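Local coordinates for IL-4-inducing protein (Schistosoma mansoni, PDB 4EL6) that binds IgE through a crystallin-type fold and so triggers antigen-independent activation of basophils and their release of interleukin-4, at residues R52-L57 with G99-I104; Y56-V61 with I87-R92. All coordinates share one frame; numbering follows the deposited sequence.

Contact 1 of 2, residues R52-L57 with G99-I104; sequences RPYWYL and GKVECI
Tyr54 and Tyr56 of segment 52-57, on strand 52-58, meet Val101, Cys103 and Ile104 of the irregular segment 99-104, which runs 35° from the strand direction and no nearer than 7.3 Å between the CA atoms of Tyr54 and Val101. No hydrogen bond crosses the gap, and side chains fill it. Val101 touches both rings. Its CG2 lies over one face of Tyr54, 4.0 Å from the ring centroid and 19° off the normal, a CH-pi contact displaced toward the rim, while CG1 touches CE2 of Tyr56 at 3.8 Å. The Tyr56 ring is met from several directions. CE1 of Tyr54 lies over one face; in the conformer described, CD1 of Ile104 stands over the other, 4.2 Å from the centroid, though a second conformer makes this contact less certain. SG of Cys103 comes to the edge in the ring plane, 3.7 Å from CD2. This is a sulfur-aromatic contact; chi1 of 65° sets SG between the backbone N and the carbonyl carbon, and from there the disulfide runs to Cys93 on strand 89-95. At the far end, NH2 of Arg52 comes within 3.5 Å of Gly99 N, near the guanidinium plane. The chemistry is therefore largely apolar and aromatic, at the protein surface: dispersion and CH-pi contacts lay the C-terminal segment on the sheet, while the covalent tether comes from the disulfide.

Contact 2 of 2, residues Y56-V61 with I87-R92; sequences YLFDNV and ISSIKR
Ser89 bonds Phe58 through its backbone, while its OG packs 3.4 Å from Phe58 CB. The Ser89 carbonyl O accepts the Phe58 N-H at 3.0 Å, and the same oxygen lies in the plane of the Phe58 ring, at its edge, 3.5 Å from CD1. The Ser89 hydroxyl, set by chi1 of 60° between backbone N and carbonyl carbon, reaches across to donate to Asn60 O at 2.9 Å, within that carbonyl's plane. OG also accepts from Tyr63 N, so this buried hydroxyl is held by two hydrogen bonds, one donated and one accepted, and ties residues 60-63 to strand 89-95. Phe58 carries its ring on past Ser89, where CE1 meets Lys91 CB at 4.0 Å; its side chain also touches Ile67 of strand 67-71.

Opposite the single residue Phe58 stand two serines, a classic beta bulge: Phe58 O takes the Ser88 N-H at 2.8 Å and, weakly, that of Ser89. Beyond the bulge the strands of this antiparallel sheet in the crystallin-fold domain resume regular pairing, with Tyr56 and Lys91 a hydrogen-bonded pair and Leu57 and Ile90 a non-hydrogen-bonded one.

Ser88 packs CB against Asn60 C at 3.4 Å, and its OG gives its proton to a water that in turn donates to Asp59 O. On the sheet face of Leu57 and Ile90, Leu57 spreads its methyls: CD1 meets Ile87 CD1, and CD2 lies 4.1 Å from Ile90 CG1, the two side chains side by side and pointing the same way. Leu9 of strand 9-12 touches both Leu57 and Ile90 there. On the opposite face, that of Phe58 and Lys91, the Lys91 ammonium makes a cation-pi contact with Tyr63.

In the fold
Both contacts start from strand 52-58, the middle strand of a three-stranded antiparallel sheet, and share Tyr56 and Leu57; their centres lie 13 Å apart. Along the chain this strand comes first, then segment 87-92 at the start of edge strand 89-95, and finally the loop 99-104. Contact 2 is the pairing of the middle and edge strands, partly buried near the chain centre, whereas contact 1 lies at the surface, where the C-terminal loop turns back. Trp55, which points away from that loop, packs CE3 3.5 Å from Ile90 CG2. One strand thus pairs with its neighbour in contact 2 and meets the C-terminal loop in contact 1, within the crystallin fold that mediates IgE binding.

Contact 1 of 2, residues R52-L57 with G99-I104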
# COMPACT_ATOMS: atom_id res chain seq x y z
N ARG A 52 -4.52 -12.57 6.60
CA ARG A 52 -5.00 -11.36 6.02
C ARG A 52 -3.78 -10.55 5.62
O ARG A 52 -2.90 -10.29 6.44
CB ARG A 52 -5.87 -10.63 7.03
CG ARG A 52 -7.01 -11.54 7.52
CD ARG A 52 -7.74 -11.00 8.72
NE ARG A 52 -6.94 -11.08 9.94
CZ ARG A 52 -7.13 -10.31 11.00
NH1 ARG A 52 -8.07 -9.36 11.02
NH2 ARG A 52 -6.36 -10.45 12.07
N PRO A 53 -3.73 -10.14 4.33
CA PRO A 53 -2.66 -9.26 3.90
C PRO A 53 -2.75 -7.89 4.55
O PRO A 53 -3.84 -7.42 4.94
CB PRO A 53 -2.87 -9.13 2.41
CG PRO A 53 -4.31 -9.45 2.19
CD PRO A 53 -4.66 -10.45 3.24
N TYR A 54 -1.58 -7.29 4.79
CA TYR A 54 -1.53 -5.91 5.30
C TYR A 54 -0.38 -5.24 4.59
O TYR A 54 0.67 -5.84 4.50
CB TYR A 54 -1.33 -5.84 6.83
CG TYR A 54 -1.61 -4.47 7.38
CD1 TYR A 54 -0.63 -3.48 7.39
CD2 TYR A 54 -2.83 -4.15 7.91
CE1 TYR A 54 -0.88 -2.21 7.82
CE2 TYR A 54 -3.11 -2.88 8.38
CZ TYR A 54 -2.10 -1.91 8.36
OH TYR A 54 -2.37 -0.66 8.79
N TRP A 55 -0.58 -4.02 4.07
CA TRP A 55 0.44 -3.38 3.26
C TRP A 55 0.88 -2.06 3.86
O TRP A 55 0.05 -1.29 4.31
CB TRP A 55 -0.07 -3.15 1.86
CG TRP A 55 -0.31 -4.40 1.05
CD1 TRP A 55 -1.41 -5.26 1.07
CD2 TRP A 55 0.61 -4.95 0.10
NE1 TRP A 55 -1.22 -6.32 0.17
CE2 TRP A 55 -0.04 -6.15 -0.47
CE3 TRP A 55 1.87 -4.55 -0.41
CZ2 TRP A 55 0.56 -6.86 -1.48
CZ3 TRP A 55 2.43 -5.31 -1.44
CH2 TRP A 55 1.77 -6.44 -1.92
N TYR A 56 2.18 -1.80 3.91
CA TYR A 56 2.72 -0.49 4.27
C TYR A 56 3.32 0.21 3.06
O TYR A 56 4.12 -0.35 2.27
CB TYR A 56 3.80 -0.67 5.33
CG TYR A 56 3.26 -0.91 6.72
CD1 TYR A 56 2.49 0.07 7.33
CD2 TYR A 56 3.49 -2.12 7.38
CE1 TYR A 56 2.00 -0.13 8.61
CE2 TYR A 56 2.93 -2.30 8.64
CZ TYR A 56 2.28 -1.28 9.24
OH TYR A 56 1.76 -1.48 10.51
N LEU A 57 2.94 1.47 2.90
CA LEU A 57 3.49 2.36 1.88
C LEU A 57 4.33 3.43 2.54
O LEU A 57 3.94 3.93 3.60
CB LEU A 57 2.39 3.10 1.14
CG LEU A 57 1.17 2.33 0.75
CD1 LEU A 57 0.13 3.14 0.00
CD2 LEU A 57 1.53 1.19 -0.04
N GLY A 99 -4.98 -9.41 15.13
CA GLY A 99 -5.06 -8.04 14.61
C GLY A 99 -3.75 -7.27 14.51
O GLY A 99 -3.76 -6.11 14.13
N LYS A 100 -2.64 -7.92 14.86
CA LYS A 100 -1.34 -7.26 14.78
C LYS A 100 -0.47 -7.69 13.55
O LYS A 100 -0.61 -8.76 12.92
CB LYS A 100 -0.57 -7.45 16.10
CG LYS A 100 -0.11 -8.88 16.33
CD LYS A 100 -0.45 -9.41 17.72
CE LYS A 100 -0.35 -10.94 17.78
NZ LYS A 100 0.97 -11.46 17.27
N VAL A 101 0.44 -6.79 13.25
CA VAL A 101 1.23 -6.82 12.04
C VAL A 101 2.59 -6.71 12.60
O VAL A 101 2.89 -5.74 13.32
CB VAL A 101 0.91 -5.58 11.13
CG1 VAL A 101 1.61 -5.66 9.80
CG2 VAL A 101 -0.60 -5.45 10.88
N GLU A 102 3.43 -7.67 12.28
CA GLU A 102 4.75 -7.76 12.91
C GLU A 102 5.92 -7.27 12.03
O GLU A 102 7.09 -7.18 12.54
CB GLU A 102 5.00 -9.21 13.42
CG GLU A 102 4.11 -9.65 14.62
CD GLU A 102 4.66 -9.27 16.03
OE1 GLU A 102 5.91 -9.05 16.19
OE2 GLU A 102 3.85 -9.20 17.01
N CYS A 103 5.65 -6.95 10.76
CA CYS A 103 6.74 -6.79 9.80
C CYS A 103 7.64 -5.58 10.00
O CYS A 103 8.74 -5.52 9.43
CB CYS A 103 6.21 -6.77 8.40
SG CYS A 103 5.17 -5.31 8.10
N ILE A 104 7.23 -4.58 10.78
CA ILE A 104 8.13 -3.43 10.94
C ILE A 104 8.79 -3.42 12.33
O ILE A 104 9.68 -2.56 12.60
CB ILE A 104 7.46 -2.07 10.56
CG1 ILE A 104 6.12 -1.88 11.25
CG2 ILE A 104 7.28 -1.90 9.03
CD1 ILE A 104 5.55 -0.50 11.07

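Contact 2 of 2, residues Y56-V61 with I87-R92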
# COMPACT_ATOMS: atom_id res chain seq x y z
N TYR A 56 2.18 -1.80 3.91
CA TYR A 56 2.72 -0.49 4.27
C TYR A 56 3.32 0.21 3.06
O TYR A 56 4.12 -0.35 2.27
CB TYR A 56 3.80 -0.67 5.33
CG TYR A 56 3.26 -0.91 6.72
CD1 TYR A 56 2.49 0.07 7.33
CD2 TYR A 56 3.49 -2.12 7.38
CE1 TYR A 56 2.00 -0.13 8.61
CE2 TYR A 56 2.93 -2.30 8.64
CZ TYR A 56 2.28 -1.28 9.24
OH TYR A 56 1.76 -1.48 10.51
N LEU A 57 2.94 1.47 2.90
CA LEU A 57 3.49 2.36 1.88
C LEU A 57 4.33 3.43 2.54
O LEU A 57 3.94 3.93 3.60
CB LEU A 57 2.39 3.10 1.14
CG LEU A 57 1.17 2.33 0.75
CD1 LEU A 57 0.13 3.14 0.00
CD2 LEU A 57 1.53 1.19 -0.04
N PHE A 58 5.50 3.74 1.98
CA PHE A 58 6.45 4.61 2.55
C PHE A 58 6.84 5.72 1.59
O PHE A 58 6.92 5.47 0.37
CB PHE A 58 7.75 3.81 2.82
CG PHE A 58 7.58 2.73 3.83
CD1 PHE A 58 7.16 1.46 3.43
CD2 PHE A 58 7.88 2.95 5.20
CE1 PHE A 58 7.07 0.44 4.35
CE2 PHE A 58 7.73 1.93 6.12
CZ PHE A 58 7.28 0.70 5.71
N ASP A 59 7.15 6.94 2.10
CA ASP A 59 7.54 8.02 1.19
C ASP A 59 9.06 8.12 1.01
O ASP A 59 9.50 9.04 0.33
CB ASP A 59 6.93 9.38 1.56
CG ASP A 59 7.73 10.14 2.65
OD1 ASP A 59 8.49 9.54 3.44
OD2 ASP A 59 7.58 11.40 2.68
N ASN A 60 9.83 7.14 1.54
CA ASN A 60 11.24 7.07 1.20
C ASN A 60 11.58 5.66 0.93
O ASN A 60 10.74 4.78 1.06
CB ASN A 60 12.05 7.66 2.32
CG ASN A 60 13.43 8.06 1.91
OD1 ASN A 60 13.88 7.91 0.77
ND2 ASN A 60 14.11 8.67 2.86
N VAL A 61 12.72 5.46 0.34
CA VAL A 61 13.16 4.09 -0.01
C VAL A 61 13.53 3.25 1.23
O VAL A 61 13.70 3.76 2.37
CB VAL A 61 14.33 4.15 -1.01
CG1 VAL A 61 13.97 4.90 -2.27
CG2 VAL A 61 15.56 4.73 -0.31
N ILE A 87 4.85 7.40 -3.43
CA ILE A 87 5.28 6.16 -2.74
C ILE A 87 6.66 5.77 -3.28
O ILE A 87 6.84 5.60 -4.52
CB ILE A 87 4.32 5.04 -3.03
CG1 ILE A 87 2.88 5.43 -2.63
CG2 ILE A 87 4.75 3.76 -2.25
CD1 ILE A 87 1.83 4.58 -3.29
N SER A 88 7.61 5.64 -2.36
CA SER A 88 8.99 5.26 -2.68
C SER A 88 9.33 3.83 -2.35
O SER A 88 10.32 3.34 -2.88
CB SER A 88 10.03 6.21 -2.07
OG SER A 88 10.00 7.44 -2.75
N SER A 89 8.60 3.19 -1.45
CA SER A 89 8.78 1.73 -1.19
C SER A 89 7.50 1.19 -0.62
O SER A 89 6.64 1.91 -0.04
CB SER A 89 9.99 1.42 -0.32
OG SER A 89 9.97 2.02 1.00
N ILE A 90 7.35 -0.11 -0.70
CA ILE A 90 6.12 -0.74 -0.32
C ILE A 90 6.49 -2.04 0.36
O ILE A 90 7.27 -2.83 -0.24
CB ILE A 90 5.23 -1.08 -1.57
CG1 ILE A 90 4.79 0.21 -2.34
CG2 ILE A 90 4.06 -1.95 -1.11
CD1 ILE A 90 4.16 -0.07 -3.68
N LYS A 91 5.91 -2.33 1.52
CA LYS A 91 6.16 -3.60 2.22
C LYS A 91 4.88 -4.41 2.36
O LYS A 91 3.87 -3.88 2.73
CB LYS A 91 6.80 -3.44 3.56
CG LYS A 91 7.30 -4.75 4.13
CD LYS A 91 8.10 -4.56 5.41
CE LYS A 91 9.56 -4.33 5.06
NZ LYS A 91 10.47 -4.62 6.19
N ARG A 92 4.94 -5.65 1.94
CA ARG A 92 3.85 -6.61 2.11
C ARG A 92 4.03 -7.40 3.40
O ARG A 92 5.11 -7.96 3.67
CB ARG A 92 3.78 -7.57 0.93
CG ARG A 92 2.66 -8.63 1.02
CD ARG A 92 2.65 -9.60 -0.17
NE ARG A 92 1.72 -10.68 0.10
CZ ARG A 92 1.59 -11.76 -0.68
NH1 ARG A 92 2.28 -11.90 -1.81
NH2 ARG A 92 0.75 -12.73 -0.30
O HOH W 1 8.32 9.42 -2.02